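Long-range contacts in ChiX (Serratia marcescens, PDB 5OPZ), which hydrolyses peptidoglycan as a zinc-dependent L-Ala D-Glu endopeptidase and is required for chitinase secretion: residues A77-A82 with G125-L130; V46-R51 with S70-G75; S40-S45 with W92-Q97. All coordinates share one frame; numbering follows the deposited sequence.

Interaction 1: residues A77-A82 with G125-L130; sequences AVDVVA and GPHFQL. With ZN (zinc ion), chain C.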
loop_
_atom_site.group_PDB
_atom_site.type_symbol
_atom_site.label_atom_id
_atom_site.label_comp_id
_atom_site.label_asym_id
_atom_site.label_seq_id
_atom_site.Cartn_x
_atom_site.Cartn_y
_atom_site.Cartn_z
ATOM N N ALA A 77 7.430 2.467 -0.141
ATOM C CA ALA A 77 6.141 2.330 0.522
ATOM C C ALA A 77 5.003 2.636 -0.411
ATOM O O ALA A 77 5.145 3.360 -1.384
ATOM C CB ALA A 77 6.096 3.261 1.719
ATOM N N VAL A 78 3.855 2.054 -0.104
ATOM C CA VAL A 78 2.586 2.366 -0.753
ATOM C C VAL A 78 1.522 2.536 0.321
ATOM O O VAL A 78 1.569 1.873 1.366
ATOM C CB VAL A 78 2.141 1.278 -1.761
ATOM C CG1 VAL A 78 3.154 1.182 -2.897
ATOM C CG2 VAL A 78 1.966 -0.056 -1.093
ATOM N N ASP A 79 0.550 3.402 0.012
ATOM C CA ASP A 79 -0.742 3.428 0.703
ATOM C C ASP A 79 -1.799 2.885 -0.244
ATOM O O ASP A 79 -1.872 3.328 -1.370
ATOM C CB ASP A 79 -1.064 4.846 1.119
ATOM C CG ASP A 79 -0.192 5.378 2.222
ATOM O OD1 ASP A 79 0.610 4.663 2.805
ATOM O OD2 ASP A 79 -0.301 6.563 2.532
ATOM N N VAL A 80 -2.536 1.908 0.236
ATOM C CA VAL A 80 -3.605 1.324 -0.533
ATOM C C VAL A 80 -4.938 1.931 -0.101
ATOM O O VAL A 80 -5.082 2.471 0.979
ATOM C CB VAL A 80 -3.690 -0.214 -0.414
ATOM C CG1 VAL A 80 -2.362 -0.854 -0.804
ATOM C CG2 VAL A 80 -4.072 -0.655 0.980
ATOM N N VAL A 81 -5.892 1.856 -1.005
ATOM C CA VAL A 81 -7.255 2.266 -0.735
ATOM C C VAL A 81 -8.181 1.093 -1.093
ATOM O O VAL A 81 -8.142 0.576 -2.241
ATOM C CB VAL A 81 -7.658 3.566 -1.454
ATOM C CG1 VAL A 81 -7.514 3.483 -2.930
ATOM C CG2 VAL A 81 -9.070 3.981 -1.070
ATOM N N ALA A 82 -9.018 0.685 -0.116
ATOM C CA ALA A 82 -9.986 -0.409 -0.376
ATOM C C ALA A 82 -11.117 0.110 -1.267
ATOM O O ALA A 82 -11.621 1.212 -1.035
ATOM C CB ALA A 82 -10.565 -0.895 0.914
ATOM N N GLY A 125 -4.537 1.324 8.442
ATOM C CA GLY A 125 -4.618 0.264 7.485
ATOM C C GLY A 125 -3.937 0.447 6.148
ATOM O O GLY A 125 -3.554 -0.547 5.596
ATOM N N PRO A 126 -3.869 1.657 5.570
ATOM C CA PRO A 126 -3.364 1.756 4.187
ATOM C C PRO A 126 -1.878 1.489 3.937
ATOM O O PRO A 126 -1.569 1.131 2.803
ATOM C CB PRO A 126 -3.660 3.198 3.816
ATOM C CG PRO A 126 -4.894 3.502 4.612
ATOM C CD PRO A 126 -4.679 2.842 5.939
ATOM N N HIS A 127 -1.001 1.649 4.926
ATOM C CA HIS A 127 0.420 1.745 4.683
ATOM C C HIS A 127 1.109 0.424 4.687
ATOM O O HIS A 127 0.978 -0.350 5.622
ATOM C CB HIS A 127 1.007 2.658 5.762
ATOM C CG HIS A 127 2.476 2.936 5.610
ATOM N ND1 HIS A 127 2.977 3.931 4.810
ATOM C CD2 HIS A 127 3.541 2.220 6.013
ATOM C CE1 HIS A 127 4.289 3.903 4.815
ATOM N NE2 HIS A 127 4.650 2.848 5.512
ATOM N N PHE A 128 1.888 0.183 3.629
ATOM C CA PHE A 128 2.782 -0.981 3.556
ATOM C C PHE A 128 4.194 -0.495 3.148
ATOM O O PHE A 128 4.289 0.409 2.293
ATOM C CB PHE A 128 2.318 -2.015 2.553
ATOM C CG PHE A 128 1.017 -2.646 2.888
ATOM C CD1 PHE A 128 -0.187 -2.043 2.589
ATOM C CD2 PHE A 128 0.996 -3.770 3.657
ATOM C CE1 PHE A 128 -1.392 -2.656 2.883
ATOM C CE2 PHE A 128 -0.182 -4.423 3.933
ATOM C CZ PHE A 128 -1.383 -3.843 3.581
ATOM N N GLN A 129 5.248 -1.117 3.676
ATOM C CA GLN A 129 6.607 -0.698 3.285
ATOM C C GLN A 129 7.566 -1.859 3.326
ATOM O O GLN A 129 7.426 -2.784 4.112
ATOM C CB GLN A 129 7.141 0.467 4.138
ATOM C CG GLN A 129 7.310 0.113 5.603
ATOM C CD GLN A 129 7.768 1.263 6.406
ATOM O OE1 GLN A 129 7.224 2.358 6.330
ATOM N NE2 GLN A 129 8.845 1.056 7.160
ATOM N N LEU A 130 8.614 -1.707 2.516
ATOM C CA LEU A 130 9.799 -2.535 2.683
ATOM C C LEU A 130 10.570 -2.075 3.927
ATOM O O LEU A 130 10.532 -0.898 4.292
ATOM C CB LEU A 130 10.722 -2.406 1.477
ATOM C CG LEU A 130 10.106 -2.870 0.136
ATOM C CD1 LEU A 130 11.022 -2.555 -1.025
ATOM C CD2 LEU A 130 9.770 -4.361 0.163
HETATM ZN ZN ZN C . 2.103 5.501 3.823
#
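D79 and H127 reach the zinc ion from neighbouring antiparallel strands, each lending one atom. D79 OD1 binds the metal at 2.0 Å, and H127 ND1 does so from the other strand. The two side chains cross with carboxylate and imidazole planes 68° apart, and OD1 sits near the ring plane at the ND1 edge; the 3.2 Å between D79 OD1 and H127 ND1 is the spacing of two ligands on one metal, not a hydrogen bond. The far nitrogen of the ring is also held: H127 NE2 donates, nearly in the ring plane, to Q129 OE1 at 2.7 Å, and Q129 NE2 is in turn bonded to E114. With NE2 as donor, the ND1 lone pair is left for zinc, and the two bonds together hold the ring's rotation. A77 CB lies obliquely beside the same ring, 3.6 Å from H127 CE1.

On the face of V78 and F128 the contact is apolar. V80 CG2 meets the edge of the F128 ring in its plane, 3.8 Å from F128 CE1, while V78 CG2 approaches F128 CB. W115 stacks on the F128 ring. V78 and F128 form a hydrogen-bonded pair, with V78 N to F128 O at 2.9 Å and F128 N to V78 O at 2.8 Å, and V80 N bonds to P126 O. P126 CB packs on V80 O. An Asp and a His ligand on adjacent antiparallel strands are consistent with the zinc site of LAS-type (clan MD) peptidases.

Interaction 2: residues V46-R51 with S70-G75; sequences VSEGLR and SRHLTG. With ZN (zinc ion), chain C.
G49 to R51 run past the irregular turn at 70-75, whose residues 71-73 have helical backbone angles, and R51 N donates to H72 O at 3.1 Å. L50 CA adds a CH...O contact to the same oxygen, so H72 O is approached by two neighbouring residues.

The imidazole of H72 is fixed at both nitrogens. ND1 donates to G49 O at 2.8 Å, with the acceptor almost in the ring plane, while NE2 binds the zinc ion at 2.1 Å. With ND1 engaged as a donor, NE2 can offer its lone pair to the metal, and the carbonyl may make the ring a somewhat stronger ligand. Over one ring face lies the guanidinium of R51, its centre 4.1 Å from that of the imidazole and the planes 29° apart. The overlap is offset: R51 NH2 lies above the rim, 3.4 Å from H72 CD2.

This histidine is the first zinc ligand in the sequence, and the site is completed by D79 and H127, as expected for a peptidase of clan MD. E48 forms a two-pronged, side-on salt bridge with the stacked guanidinium, R51 NE to E48 OE2 at 2.9 Å and R51 NH2 to E48 OE1, both nitrogens meeting the carboxylate from above its plane. A bend at chi3 (-70°) turns NE of R51 off the extended course, toward E48 OE2. R51 NH1 is taken by Q56 of helix 53-62.

S70 OG accepts from H72 N in an ST turn. At the outer end, L73 CD2 approaches R51 O, and one water donates to both R51 O and L73 O, at 2.7 Å from the former.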
loop_
_atom_site.group_PDB
_atom_site.type_symbol
_atom_site.label_atom_id
_atom_site.label_comp_id
_atom_site.label_asym_id
_atom_site.label_seq_id
_atom_site.Cartn_x
_atom_site.Cartn_y
_atom_site.Cartn_z
ATOM N N VAL A 46 -3.741 1.426 -5.324
ATOM C CA VAL A 46 -2.651 2.127 -4.650
ATOM C C VAL A 46 -2.985 3.611 -4.787
ATOM O O VAL A 46 -2.990 4.147 -5.912
ATOM C CB VAL A 46 -1.294 1.795 -5.289
ATOM C CG1 VAL A 46 -0.204 2.687 -4.731
ATOM C CG2 VAL A 46 -0.981 0.324 -5.065
ATOM N N SER A 47 -3.242 4.268 -3.644
ATOM C CA SER A 47 -3.570 5.688 -3.649
ATOM C C SER A 47 -2.355 6.592 -3.672
ATOM O O SER A 47 -2.406 7.704 -4.195
ATOM C CB SER A 47 -4.491 6.065 -2.488
ATOM O OG SER A 47 -3.819 5.960 -1.259
ATOM N N GLU A 48 -1.252 6.106 -3.100
ATOM C CA GLU A 48 0.006 6.830 -3.078
ATOM C C GLU A 48 1.191 5.851 -3.035
ATOM O O GLU A 48 1.220 4.959 -2.214
ATOM C CB GLU A 48 0.046 7.803 -1.902
ATOM C CG GLU A 48 1.263 8.710 -1.925
ATOM C CD GLU A 48 1.266 9.779 -0.843
ATOM O OE1 GLU A 48 0.637 9.653 0.236
ATOM O OE2 GLU A 48 1.998 10.773 -1.039
ATOM N N GLY A 49 2.092 6.005 -3.986
ATOM C CA GLY A 49 3.369 5.269 -3.978
ATOM C C GLY A 49 4.461 6.261 -3.665
ATOM O O GLY A 49 4.651 6.616 -2.496
ATOM N N LEU A 50 5.135 6.738 -4.702
ATOM C CA LEU A 50 6.133 7.784 -4.538
ATOM C C LEU A 50 5.459 9.085 -4.082
ATOM O O LEU A 50 4.355 9.439 -4.502
ATOM C CB LEU A 50 6.948 7.896 -5.829
ATOM C CG LEU A 50 8.182 8.778 -5.917
ATOM C CD1 LEU A 50 9.332 8.367 -5.002
ATOM C CD2 LEU A 50 8.644 8.833 -7.371
ATOM N N ARG A 51 6.097 9.722 -3.124
ATOM C CA ARG A 51 5.652 10.989 -2.586
ATOM C C ARG A 51 6.768 11.991 -2.840
ATOM O O ARG A 51 7.931 11.657 -2.718
ATOM C CB ARG A 51 5.391 10.828 -1.093
ATOM C CG ARG A 51 4.886 12.070 -0.369
ATOM C CD ARG A 51 4.739 11.790 1.113
ATOM N NE ARG A 51 3.623 10.882 1.373
ATOM C CZ ARG A 51 3.471 10.172 2.492
ATOM N NH1 ARG A 51 4.361 10.208 3.470
ATOM N NH2 ARG A 51 2.417 9.396 2.628
ATOM N N SER A 70 10.901 9.619 4.899
ATOM C CA SER A 70 9.743 8.737 4.677
ATOM C C SER A 70 10.120 7.686 3.671
ATOM O O SER A 70 10.739 7.995 2.638
ATOM C CB SER A 70 8.552 9.510 4.126
ATOM O OG SER A 70 7.558 8.658 3.584
ATOM N N ARG A 71 9.667 6.473 3.909
ATOM C CA ARG A 71 9.855 5.405 2.935
ATOM C C ARG A 71 9.140 5.722 1.627
ATOM O O ARG A 71 9.488 5.206 0.589
ATOM C CB ARG A 71 9.392 4.091 3.512
ATOM C CG ARG A 71 10.151 3.604 4.741
ATOM C CD ARG A 71 11.033 2.402 4.441
ATOM N NE ARG A 71 12.206 2.784 3.684
ATOM C CZ ARG A 71 13.141 1.934 3.323
ATOM N NH1 ARG A 71 12.993 0.636 3.555
ATOM N NH2 ARG A 71 14.246 2.377 2.757
ATOM N N HIS A 72 8.120 6.594 1.643
ATOM C CA HIS A 72 7.488 6.935 0.388
ATOM C C HIS A 72 8.339 7.747 -0.559
ATOM O O HIS A 72 8.096 7.723 -1.754
ATOM C CB HIS A 72 6.201 7.725 0.610
ATOM C CG HIS A 72 5.033 6.929 1.103
ATOM N ND1 HIS A 72 4.161 6.282 0.255
ATOM C CD2 HIS A 72 4.552 6.707 2.355
ATOM C CE1 HIS A 72 3.215 5.678 0.943
ATOM N NE2 HIS A 72 3.419 5.929 2.218
ATOM N N LEU A 73 9.296 8.504 -0.011
ATOM C CA LEU A 73 10.115 9.344 -0.841
ATOM C C LEU A 73 11.051 8.604 -1.760
ATOM O O LEU A 73 11.387 9.106 -2.820
ATOM C CB LEU A 73 10.971 10.277 0.035
ATOM C CG LEU A 73 10.218 11.380 0.776
ATOM C CD1 LEU A 73 11.149 12.153 1.673
ATOM C CD2 LEU A 73 9.580 12.321 -0.194
ATOM N N THR A 74 11.475 7.422 -1.325
ATOM C CA THR A 74 12.521 6.667 -1.989
ATOM C C THR A 74 11.950 5.481 -2.788
ATOM O O THR A 74 12.692 4.758 -3.401
ATOM C CB THR A 74 13.506 6.167 -0.928
ATOM O OG1 THR A 74 12.759 5.497 0.099
ATOM C CG2 THR A 74 14.327 7.290 -0.326
ATOM N N GLY A 75 10.631 5.303 -2.805
ATOM C CA GLY A 75 10.015 4.197 -3.492
ATOM C C GLY A 75 9.737 2.973 -2.656
ATOM O O GLY A 75 9.384 1.939 -3.194
HETATM ZN ZN ZN C . 2.103 5.501 3.823
HETATM O O HOH W 1 10.394 11.682 -3.712
#

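Interaction 3: residues S40-S45 with W92-Q97; sequences SLVPFS and WDYYAQ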
loop_
_atom_site.group_PDB
_atom_site.type_symbol
_atom_site.label_atom_id
_atom_site.label_comp_id
_atom_site.label_asym_id
_atom_site.label_seq_id
_atom_site.Cartn_x
_atom_site.Cartn_y
_atom_site.Cartn_z
ATOM N N SER A 40 -6.253 -10.887 -2.842
ATOM C CA SER A 40 -7.171 -10.184 -1.950
ATOM C C SER A 40 -8.640 -10.421 -2.276
ATOM O O SER A 40 -9.027 -10.315 -3.428
ATOM C CB SER A 40 -6.913 -8.693 -2.029
ATOM O OG SER A 40 -7.699 -8.011 -1.074
ATOM N N LEU A 41 -9.445 -10.725 -1.258
ATOM C CA LEU A 41 -10.904 -10.764 -1.434
ATOM C C LEU A 41 -11.500 -9.371 -1.655
ATOM O O LEU A 41 -12.591 -9.239 -2.135
ATOM C CB LEU A 41 -11.579 -11.488 -0.235
ATOM C CG LEU A 41 -11.600 -13.019 -0.216
ATOM C CD1 LEU A 41 -12.558 -13.516 -1.296
ATOM C CD2 LEU A 41 -10.241 -13.673 -0.363
ATOM N N VAL A 42 -10.803 -8.366 -1.189
ATOM C CA VAL A 42 -11.225 -6.982 -1.227
ATOM C C VAL A 42 -10.473 -6.298 -2.352
ATOM O O VAL A 42 -9.246 -6.195 -2.295
ATOM C CB VAL A 42 -10.868 -6.306 0.120
ATOM C CG1 VAL A 42 -11.214 -4.837 0.076
ATOM C CG2 VAL A 42 -11.598 -7.029 1.226
ATOM N N PRO A 43 -11.178 -5.766 -3.339
ATOM C CA PRO A 43 -10.487 -4.960 -4.346
ATOM C C PRO A 43 -9.823 -3.744 -3.719
ATOM O O PRO A 43 -10.327 -3.197 -2.735
ATOM C CB PRO A 43 -11.611 -4.516 -5.282
ATOM C CG PRO A 43 -12.746 -5.437 -5.013
ATOM C CD PRO A 43 -12.634 -5.694 -3.529
ATOM N N PHE A 44 -8.688 -3.335 -4.282
ATOM C CA PHE A 44 -7.959 -2.170 -3.792
ATOM C C PHE A 44 -7.150 -1.557 -4.892
ATOM O O PHE A 44 -6.816 -2.236 -5.885
ATOM C CB PHE A 44 -7.089 -2.540 -2.567
ATOM C CG PHE A 44 -5.886 -3.400 -2.891
ATOM C CD1 PHE A 44 -5.973 -4.795 -2.883
ATOM C CD2 PHE A 44 -4.660 -2.822 -3.107
ATOM C CE1 PHE A 44 -4.861 -5.578 -3.145
ATOM C CE2 PHE A 44 -3.556 -3.619 -3.351
ATOM C CZ PHE A 44 -3.652 -4.990 -3.377
ATOM N N SER A 45 -6.837 -0.290 -4.722
ATOM C CA SER A 45 -5.862 0.388 -5.531
ATOM C C SER A 45 -4.760 0.941 -4.675
ATOM O O SER A 45 -4.813 0.923 -3.477
ATOM C CB SER A 45 -6.547 1.471 -6.393
ATOM O OG SER A 45 -5.638 2.093 -7.301
ATOM N N TRP A 92 -11.729 -0.448 8.671
ATOM C CA TRP A 92 -10.562 -1.242 9.087
ATOM C C TRP A 92 -10.544 -2.657 8.527
ATOM O O TRP A 92 -9.524 -3.116 8.071
ATOM C CB TRP A 92 -10.518 -1.330 10.633
ATOM C CG TRP A 92 -9.509 -2.302 11.157
ATOM C CD1 TRP A 92 -9.738 -3.596 11.529
ATOM C CD2 TRP A 92 -8.101 -2.098 11.278
ATOM N NE1 TRP A 92 -8.565 -4.203 11.878
ATOM C CE2 TRP A 92 -7.538 -3.316 11.725
ATOM C CE3 TRP A 92 -7.257 -1.010 11.039
ATOM C CZ2 TRP A 92 -6.179 -3.446 12.018
ATOM C CZ3 TRP A 92 -5.906 -1.149 11.275
ATOM C CH2 TRP A 92 -5.382 -2.353 11.780
ATOM N N ASP A 93 -11.669 -3.348 8.598
ATOM C CA ASP A 93 -11.691 -4.743 8.215
ATOM C C ASP A 93 -11.268 -4.994 6.782
ATOM O O ASP A 93 -10.653 -6.016 6.482
ATOM C CB ASP A 93 -13.056 -5.417 8.501
ATOM C CG ASP A 93 -13.142 -5.903 9.889
ATOM O OD1 ASP A 93 -12.148 -6.474 10.345
ATOM O OD2 ASP A 93 -14.185 -5.691 10.513
ATOM N N TYR A 94 -11.559 -4.052 5.898
ATOM C CA TYR A 94 -11.140 -4.182 4.512
ATOM C C TYR A 94 -9.608 -4.200 4.404
ATOM O O TYR A 94 -9.031 -4.995 3.661
ATOM C CB TYR A 94 -11.717 -3.069 3.650
ATOM C CG TYR A 94 -13.223 -3.102 3.410
ATOM C CD1 TYR A 94 -13.801 -4.196 2.797
ATOM C CD2 TYR A 94 -14.020 -2.037 3.701
ATOM C CE1 TYR A 94 -15.128 -4.254 2.531
ATOM C CE2 TYR A 94 -15.383 -2.069 3.471
ATOM C CZ TYR A 94 -15.932 -3.192 2.899
ATOM O OH TYR A 94 -17.270 -3.181 2.626
ATOM N N TYR A 95 -8.973 -3.307 5.161
ATOM C CA TYR A 95 -7.511 -3.224 5.179
ATOM C C TYR A 95 -6.890 -4.436 5.832
ATOM O O TYR A 95 -5.834 -4.908 5.388
ATOM C CB TYR A 95 -7.064 -1.905 5.878
ATOM C CG TYR A 95 -7.525 -0.750 5.045
ATOM C CD1 TYR A 95 -8.816 -0.232 5.186
ATOM C CD2 TYR A 95 -6.749 -0.264 4.006
ATOM C CE1 TYR A 95 -9.302 0.692 4.315
ATOM C CE2 TYR A 95 -7.210 0.703 3.168
ATOM C CZ TYR A 95 -8.517 1.179 3.308
ATOM O OH TYR A 95 -8.994 2.085 2.376
ATOM N N ALA A 96 -7.545 -5.011 6.843
ATOM C CA ALA A 96 -7.059 -6.280 7.417
ATOM C C ALA A 96 -7.050 -7.394 6.368
ATOM O O ALA A 96 -6.124 -8.220 6.327
ATOM C CB ALA A 96 -7.832 -6.653 8.659
ATOM N N GLN A 97 -8.086 -7.396 5.538
ATOM C CA GLN A 97 -8.148 -8.418 4.493
ATOM C C GLN A 97 -7.130 -8.195 3.428
ATOM O O GLN A 97 -6.551 -9.166 2.925
ATOM C CB GLN A 97 -9.553 -8.478 3.904
ATOM C CG GLN A 97 -10.596 -9.022 4.870
ATOM C CD GLN A 97 -11.930 -9.280 4.219
ATOM O OE1 GLN A 97 -12.031 -10.160 3.403
ATOM N NE2 GLN A 97 -12.953 -8.512 4.598
HETATM O O HOH W 2 -8.027 -11.061 1.426
#
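V42 carries the apolar part of this contact, turning its side chain toward helix 92-109: CG1 faces Y94, while CG2 sits between Y94 and Q97, about one helical turn further on. CG1, anti to the backbone N (chi1 176°), lies 3.8 Å from Y94 CD1 and also near Y94 CB. CG2 is 3.7 Å from Q97 CB and close to the carboxamide as well. Both pairs of side chains cross at about a right angle. At the tyrosine, CG2 lies in the ring plane beside CD1, whereas CG1 approaches obliquely, so the valine adjoins the root of the ring rather than its hydroxyl end. Q97 is extended beyond CG and lays its carboxamide past the valine: Q97 OE1 is 3.8 Å from V42 CG2 and 3.9 Å from L41 CB. These are packing contacts of a polar group against aliphatic carbon.

No direct hydrogen bond joins the two segments. A water does so instead, accepting from L41 N at 3.1 Å and donating to Q97 O at 2.8 Å. Within 40-45, S40 OG donates to V42 O at 2.7 Å, tying the first residue beyond helix 27-39 to the one that faces helix 92-109. On the helix, Q97 N bonds to D93 O as a regular turn requires.

I98 extends the apolar patch, touching S40, V42 and F44, and A82 packs on both V42 and Y94. F44 also reaches I33, A36 and L37 of helix 27-39. The arrangement is plain helix-on-sheet packing of an alpha+beta fold, away from the zinc site: the link from helix 27-39 into the edge strand 44-48 rests on the first turns of helix 92-109, whose start packs by A82 at the end of strand 77-82.

Overall arrangement
From the N terminus, helix 27-39 leads into 40-45, which opens interaction 3, and strand 44-48 carries straight on into 46-51, which opens interaction 2. Interaction 2 closes first, at 70-75 after helix 53-62, all within the span of interaction 3. Strand 77-82 then opens interaction 1 before 92-97, the start of helix 92-109, closes interaction 3, so these two cross; 125-130 completes interaction 1. Interactions 1 and 2 are in series and meet at the zinc ion. Strand 77-82 joins all three: D79 pairs with S47 and E48, V81 N with S45 O, and A82 N with Y95 OH. Interactions 2 and 3 lie on opposite sides of the chain's centre, about 19 Å apart between centres.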